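Long-range contacts in sporulation inhibitor of replication protein SirA (Bacillus subtilis, PDB 4TPS), which inhibits DNA replication initiation during sporulation, enforcing diploidy, probably by binding domain I of the initiator DnaA: residues A[13-18]-A[130-135]; A[70-75]-A[85-90]. One frame throughout, in Å; residues are numbered along the deposited sequence.

Contact 1 of 2, residues A[13-18]-A[130-135]; sequences TYLIKE and PCFLAM
Strand 13-16 runs antiparallel to strand 132-135, and the tight part of their contact is the stretch from Tyr14 to Ile16. Tyr14 and Leu133 form a hydrogen-bonded pair: Tyr14 N reaches Leu133 O at 3.0 Å in the carbonyl plane, while Leu133 N returns a 2.9 Å bond almost along the C=O axis of Tyr14 O. Beyond the Leu15-Phe132 pair, Ile16 N hydrogen-bonds to Cys131 O at 2.9 Å, with the donor above the carbonyl plane. On the Thr13, Leu15 and Phe132 face, Leu15 CG lies anti to the backbone N (chi1 -173°), which sets CD1 3.8 Å from the Phe132 ring centroid, a CH-pi contact squarely over one face. On the other face, the bent end of Met135 brings CE to 3.7 Å from Tyr14 CD1; the Tyr14 hydroxyl is hydrogen-bonded to His39 NE2 of helix 28-39. Packing loosens towards the exposed Glu18, whose carboxylate carbon CD stays 4.1 Å from Cys131 SG, a sulfur linked covalently to beta-mercaptoethanol, probably from the crystallisation liquor. Buried Thr13 OG1 has no polar partner in the model. This is a regular antiparallel ladder, joining N-terminal strand 9-16 to strand 132-136, with 141-144 beyond it, in SirA's sheet.

Contact 2 of 2, residues A[70-75]-A[85-90]; sequences RLKMNL and YIYRIA
Tyr87 OH is gripped by two nitrogens, Lys72 NZ of the facing helix segment at 2.8 Å and His68 ND1 one turn earlier in helix 64-75. The ammonium comes in at the ring edge, near its plane, because the Lys72 chain bends at chi3 and chi4 (-49° at the latter) and turns its tip back towards the strand. NZ has a second acceptor in Gln82 OE1 of strand 79-83, so the lysine ties helix, tyrosine and neighbouring strand together; its positive charge would probably stabilise negative charge on the phenol oxygen and tend to lower its pKa. Below the hydroxyl the contact is apolar. Leu71 CD1 lies over one face of the Tyr87 ring, offset toward the rim and 3.9 Å from the centroid, a CH-pi contact, while its CB approaches CE2. Helix 64-75 here packs on one face of the antiparallel sheet, its segment nearly parallel to strand 86-90 at 14° with axes 11.1 Å apart, a helix-on-sheet layer of an alpha+beta fold in which Tyr87 and Ile89 point toward the helix and Arg88 away. An alanine at Tyr87 would remove the ring and hydroxyl, and would probably cost Leu71 its aromatic platform and Lys72 and His68 a shared partner. One helical turn on from Leu71, Leu75 CD1 meets Tyr87 CD2 at 4.0 Å and also Ile89 CG2 at 4.0 Å. Ile89 CG1 is wedged between the backbone N and the carbonyl carbon (chi1 67°), which leaves CG2 beside the backbone N and against both Leu75 methyls. Phe121 of helix 116-128 touches both Leu71 and Ile89.

How the contacts relate
Both contacts reach the same antiparallel sheet, and contact 2 is nested inside the loop that contact 1 closes. Their centres lie 19 Å apart, their nearest atoms about 9 Å. Contact 1 sits nearer the centre of the chain, about 7 Å against 14 Å, and joins strand to strand; contact 2 lays a helix on a strand. Both are mostly buried, each with one exposed residue among those that touch, Glu18 in the first and Lys72 in the second. The chemistry differs accordingly: main-chain hydrogen bonds carry 13-18 with 130-135, whereas side chains alone link 70-75 to 85-90, through a single hydrogen bond and apolar packing. In each, a leucine methyl covers an aromatic face.

Contact 1 of 2, residues A[13-18]-A[130-135]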
loop_
_atom_site.group_PDB
_atom_site.type_symbol
_atom_site.label_atom_id
_atom_site.label_comp_id
_atom_site.label_asym_id
_atom_site.label_seq_id
_atom_site.Cartn_x
_atom_site.Cartn_y
_atom_site.Cartn_z
ATOM N N THR A 13 -2.329 -11.001 -0.465
ATOM C CA THR A 13 -2.521 -10.475 -1.811
ATOM C C THR A 13 -3.348 -9.216 -1.727
ATOM O O THR A 13 -4.397 -9.184 -1.072
ATOM C CB THR A 13 -3.145 -11.512 -2.717
ATOM O OG1 THR A 13 -2.357 -12.712 -2.719
ATOM C CG2 THR A 13 -3.228 -11.048 -4.146
ATOM N N TYR A 14 -2.777 -8.129 -2.272
ATOM C CA TYR A 14 -3.478 -6.818 -2.308
ATOM C C TYR A 14 -3.665 -6.339 -3.740
ATOM O O TYR A 14 -2.895 -6.683 -4.630
ATOM C CB TYR A 14 -2.650 -5.768 -1.533
ATOM C CG TYR A 14 -2.653 -5.938 -0.037
ATOM C CD1 TYR A 14 -1.762 -6.821 0.593
ATOM C CD2 TYR A 14 -3.460 -5.160 0.752
ATOM C CE1 TYR A 14 -1.725 -6.923 1.973
ATOM C CE2 TYR A 14 -3.440 -5.255 2.150
ATOM C CZ TYR A 14 -2.582 -6.151 2.751
ATOM O OH TYR A 14 -2.546 -6.261 4.091
ATOM N N LEU A 15 -4.739 -5.561 -3.926
ATOM C CA LEU A 15 -5.071 -4.938 -5.190
ATOM C C LEU A 15 -4.467 -3.520 -5.158
ATOM O O LEU A 15 -4.962 -2.637 -4.417
ATOM C CB LEU A 15 -6.575 -4.887 -5.353
ATOM C CG LEU A 15 -7.067 -4.413 -6.703
ATOM C CD1 LEU A 15 -6.406 -5.151 -7.840
ATOM C CD2 LEU A 15 -8.584 -4.490 -6.793
ATOM N N ILE A 16 -3.368 -3.346 -5.863
ATOM C CA ILE A 16 -2.572 -2.095 -5.786
ATOM C C ILE A 16 -3.178 -1.064 -6.762
ATOM O O ILE A 16 -3.570 -1.380 -7.880
ATOM C CB ILE A 16 -1.089 -2.331 -6.148
ATOM C CG1 ILE A 16 -0.468 -3.481 -5.343
ATOM C CG2 ILE A 16 -0.264 -1.039 -6.010
ATOM C CD1 ILE A 16 -0.567 -3.307 -3.859
ATOM N N LYS A 17 -3.280 0.190 -6.304
ATOM C CA LYS A 17 -3.693 1.239 -7.197
ATOM C C LYS A 17 -2.692 1.453 -8.289
ATOM O O LYS A 17 -1.447 1.413 -8.094
ATOM C CB LYS A 17 -3.914 2.516 -6.416
ATOM C CG LYS A 17 -5.131 2.541 -5.505
ATOM C CD LYS A 17 -5.290 3.876 -4.811
ATOM C CE LYS A 17 -6.560 4.017 -3.980
ATOM N NZ LYS A 17 -6.519 5.339 -3.304
ATOM N N GLU A 18 -3.238 1.695 -9.480
ATOM C CA GLU A 18 -2.461 1.963 -10.674
ATOM C C GLU A 18 -1.322 2.982 -10.493
ATOM O O GLU A 18 -0.207 2.765 -10.931
ATOM C CB GLU A 18 -3.444 2.477 -11.743
ATOM C CG GLU A 18 -4.244 1.356 -12.400
ATOM C CD GLU A 18 -5.514 0.859 -11.705
ATOM O OE1 GLU A 18 -5.683 1.084 -10.488
ATOM O OE2 GLU A 18 -6.345 0.196 -12.402
ATOM N N PRO A 130 -4.968 -6.858 -13.504
ATOM C CA PRO A 130 -3.497 -7.042 -13.558
ATOM C C PRO A 130 -2.757 -6.505 -12.323
ATOM O O PRO A 130 -1.526 -6.660 -12.207
ATOM C CB PRO A 130 -3.094 -6.244 -14.800
ATOM C CG PRO A 130 -4.086 -5.153 -14.871
ATOM C CD PRO A 130 -5.393 -5.747 -14.394
ATOM N N CYS A 131 -3.504 -5.929 -11.388
ATOM C CA CYS A 131 -2.908 -5.186 -10.286
ATOM C C CYS A 131 -2.820 -5.912 -8.955
ATOM O O CYS A 131 -2.568 -5.240 -7.904
ATOM C CB CYS A 131 -3.723 -3.909 -10.054
ATOM S SG CYS A 131 -3.611 -2.813 -11.503
ATOM N N PHE A 132 -3.018 -7.240 -8.940
ATOM C CA PHE A 132 -2.846 -7.973 -7.670
ATOM C C PHE A 132 -1.371 -8.264 -7.462
ATOM O O PHE A 132 -0.690 -8.818 -8.306
ATOM C CB PHE A 132 -3.636 -9.266 -7.656
ATOM C CG PHE A 132 -5.134 -9.084 -7.509
ATOM C CD1 PHE A 132 -5.671 -8.742 -6.269
ATOM C CD2 PHE A 132 -5.977 -9.236 -8.600
ATOM C CE1 PHE A 132 -7.037 -8.590 -6.147
ATOM C CE2 PHE A 132 -7.362 -9.042 -8.481
ATOM C CZ PHE A 132 -7.890 -8.730 -7.255
ATOM N N LEU A 133 -0.890 -7.873 -6.300
ATOM C CA LEU A 133 0.451 -8.196 -5.793
ATOM C C LEU A 133 0.371 -9.239 -4.680
ATOM O O LEU A 133 -0.245 -9.006 -3.648
ATOM C CB LEU A 133 1.065 -6.923 -5.254
ATOM C CG LEU A 133 2.528 -6.999 -4.820
ATOM C CD1 LEU A 133 3.443 -7.160 -6.065
ATOM C CD2 LEU A 133 2.915 -5.711 -4.071
ATOM N N ALA A 134 0.942 -10.419 -4.924
ATOM C CA ALA A 134 0.848 -11.548 -3.982
ATOM C C ALA A 134 2.217 -11.678 -3.301
ATOM O O ALA A 134 3.258 -11.625 -3.964
ATOM C CB ALA A 134 0.569 -12.839 -4.775
ATOM N N MET A 135 2.225 -11.900 -1.985
ATOM C CA MET A 135 3.453 -11.890 -1.251
ATOM C C MET A 135 3.409 -12.974 -0.185
ATOM O O MET A 135 2.456 -13.002 0.629
ATOM C CB MET A 135 3.552 -10.563 -0.517
ATOM C CG MET A 135 3.705 -9.316 -1.417
ATOM S SD MET A 135 3.336 -7.753 -0.580
ATOM C CE MET A 135 1.561 -7.751 -0.602
#

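Contact 2 of 2, residues A[70-75]-A[85-90]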
loop_
_atom_site.group_PDB
_atom_site.type_symbol
_atom_site.label_atom_id
_atom_site.label_comp_id
_atom_site.label_asym_id
_atom_site.label_seq_id
_atom_site.Cartn_x
_atom_site.Cartn_y
_atom_site.Cartn_z
ATOM N N ARG A 70 -17.076 -14.741 -9.997
ATOM C CA ARG A 70 -15.999 -15.367 -10.737
ATOM C C ARG A 70 -15.498 -16.673 -10.130
ATOM O O ARG A 70 -15.226 -17.671 -10.869
ATOM C CB ARG A 70 -14.835 -14.368 -10.904
ATOM C CG ARG A 70 -15.143 -13.169 -11.779
ATOM C CD ARG A 70 -15.293 -13.607 -13.232
ATOM N NE ARG A 70 -15.531 -12.488 -14.167
ATOM C CZ ARG A 70 -14.590 -11.837 -14.847
ATOM N NH1 ARG A 70 -13.303 -12.159 -14.748
ATOM N NH2 ARG A 70 -14.950 -10.850 -15.673
ATOM N N LEU A 71 -15.410 -16.690 -8.817
ATOM C CA LEU A 71 -15.018 -17.931 -8.118
ATOM C C LEU A 71 -16.027 -19.053 -8.316
ATOM O O LEU A 71 -15.651 -20.197 -8.617
ATOM C CB LEU A 71 -14.825 -17.655 -6.627
ATOM C CG LEU A 71 -13.562 -16.840 -6.285
ATOM C CD1 LEU A 71 -13.718 -16.255 -4.884
ATOM C CD2 LEU A 71 -12.317 -17.698 -6.394
ATOM N N LYS A 72 -17.294 -18.761 -8.120
ATOM C CA LYS A 72 -18.306 -19.799 -8.244
ATOM C C LYS A 72 -18.366 -20.349 -9.634
ATOM O O LYS A 72 -18.570 -21.555 -9.817
ATOM C CB LYS A 72 -19.669 -19.269 -7.878
ATOM C CG LYS A 72 -19.852 -19.020 -6.382
ATOM C CD LYS A 72 -21.336 -18.853 -6.077
ATOM C CE LYS A 72 -21.596 -17.729 -5.101
ATOM N NZ LYS A 72 -20.678 -17.893 -3.961
ATOM N N MET A 73 -18.141 -19.512 -10.639
ATOM C CA MET A 73 -18.113 -20.007 -12.018
ATOM C C MET A 73 -16.922 -20.918 -12.284
ATOM O O MET A 73 -17.062 -22.008 -12.861
ATOM C CB MET A 73 -18.000 -18.854 -12.992
ATOM C CG MET A 73 -19.222 -18.050 -13.155
ATOM S SD MET A 73 -18.597 -16.689 -14.121
ATOM C CE MET A 73 -19.905 -15.553 -13.704
ATOM N N ASN A 74 -15.747 -20.486 -11.871
ATOM C CA ASN A 74 -14.540 -21.230 -12.091
ATOM C C ASN A 74 -14.425 -22.537 -11.309
ATOM O O ASN A 74 -13.830 -23.495 -11.811
ATOM C CB ASN A 74 -13.353 -20.378 -11.762
ATOM C CG ASN A 74 -12.123 -20.906 -12.416
ATOM O OD1 ASN A 74 -11.976 -20.871 -13.651
ATOM N ND2 ASN A 74 -11.273 -21.463 -11.638
ATOM N N LEU A 75 -14.967 -22.563 -10.093
ATOM C CA LEU A 75 -14.865 -23.744 -9.223
ATOM C C LEU A 75 -16.008 -24.770 -9.401
ATOM O O LEU A 75 -16.017 -25.799 -8.743
ATOM C CB LEU A 75 -14.780 -23.321 -7.758
ATOM C CG LEU A 75 -13.630 -22.392 -7.428
ATOM C CD1 LEU A 75 -13.704 -22.030 -5.950
ATOM C CD2 LEU A 75 -12.285 -23.017 -7.737
ATOM N N TYR A 85 -17.014 -15.477 3.067
ATOM C CA TYR A 85 -15.841 -14.940 2.346
ATOM C C TYR A 85 -14.653 -15.867 2.198
ATOM O O TYR A 85 -13.603 -15.444 1.683
ATOM C CB TYR A 85 -15.417 -13.587 2.949
ATOM C CG TYR A 85 -15.065 -13.646 4.392
ATOM C CD1 TYR A 85 -13.775 -13.909 4.774
ATOM C CD2 TYR A 85 -16.040 -13.416 5.399
ATOM C CE1 TYR A 85 -13.409 -13.952 6.106
ATOM C CE2 TYR A 85 -15.694 -13.493 6.734
ATOM C CZ TYR A 85 -14.363 -13.752 7.070
ATOM O OH TYR A 85 -13.935 -13.816 8.352
ATOM N N ILE A 86 -14.797 -17.110 2.678
ATOM C CA ILE A 86 -13.773 -18.155 2.618
ATOM C C ILE A 86 -14.187 -19.192 1.602
ATOM O O ILE A 86 -15.341 -19.697 1.618
ATOM C CB ILE A 86 -13.585 -18.825 3.992
ATOM C CG1 ILE A 86 -13.203 -17.808 5.047
ATOM C CG2 ILE A 86 -12.568 -19.945 3.923
ATOM C CD1 ILE A 86 -13.382 -18.269 6.481
ATOM N N TYR A 87 -13.251 -19.514 0.698
ATOM C CA TYR A 87 -13.368 -20.627 -0.237
ATOM C C TYR A 87 -12.285 -21.617 0.016
ATOM O O TYR A 87 -11.163 -21.252 0.218
ATOM C CB TYR A 87 -13.323 -20.142 -1.691
ATOM C CG TYR A 87 -14.572 -19.388 -2.153
ATOM C CD1 TYR A 87 -14.834 -18.109 -1.716
ATOM C CD2 TYR A 87 -15.476 -19.965 -3.036
ATOM C CE1 TYR A 87 -15.953 -17.441 -2.144
ATOM C CE2 TYR A 87 -16.593 -19.292 -3.482
ATOM C CZ TYR A 87 -16.836 -18.035 -3.011
ATOM O OH TYR A 87 -17.944 -17.360 -3.456
ATOM N N ARG A 88 -12.626 -22.891 -0.012
ATOM C CA ARG A 88 -11.658 -23.943 0.242
ATOM C C ARG A 88 -11.791 -24.959 -0.875
ATOM O O ARG A 88 -12.901 -25.382 -1.197
ATOM C CB ARG A 88 -11.931 -24.584 1.650
ATOM C CG ARG A 88 -11.161 -25.854 1.979
ATOM C CD ARG A 88 -9.738 -25.618 2.256
ATOM N NE ARG A 88 -9.069 -26.705 2.991
ATOM C CZ ARG A 88 -8.712 -27.882 2.522
ATOM N NH1 ARG A 88 -8.080 -28.657 3.366
ATOM N NH2 ARG A 88 -8.951 -28.274 1.250
ATOM N N ILE A 89 -10.687 -25.384 -1.432
ATOM C CA ILE A 89 -10.658 -26.331 -2.511
ATOM C C ILE A 89 -9.714 -27.486 -2.253
ATOM O O ILE A 89 -8.725 -27.359 -1.547
ATOM C CB ILE A 89 -10.276 -25.686 -3.864
ATOM C CG1 ILE A 89 -8.828 -25.202 -3.867
ATOM C CG2 ILE A 89 -11.206 -24.536 -4.175
ATOM C CD1 ILE A 89 -8.401 -24.625 -5.179
ATOM N N ALA A 90 -10.054 -28.659 -2.841
ATOM C CA ALA A 90 -9.150 -29.816 -2.855
ATOM C C ALA A 90 -8.960 -30.209 -4.324
ATOM O O ALA A 90 -9.924 -30.241 -5.070
ATOM C CB ALA A 90 -9.670 -30.976 -2.004
#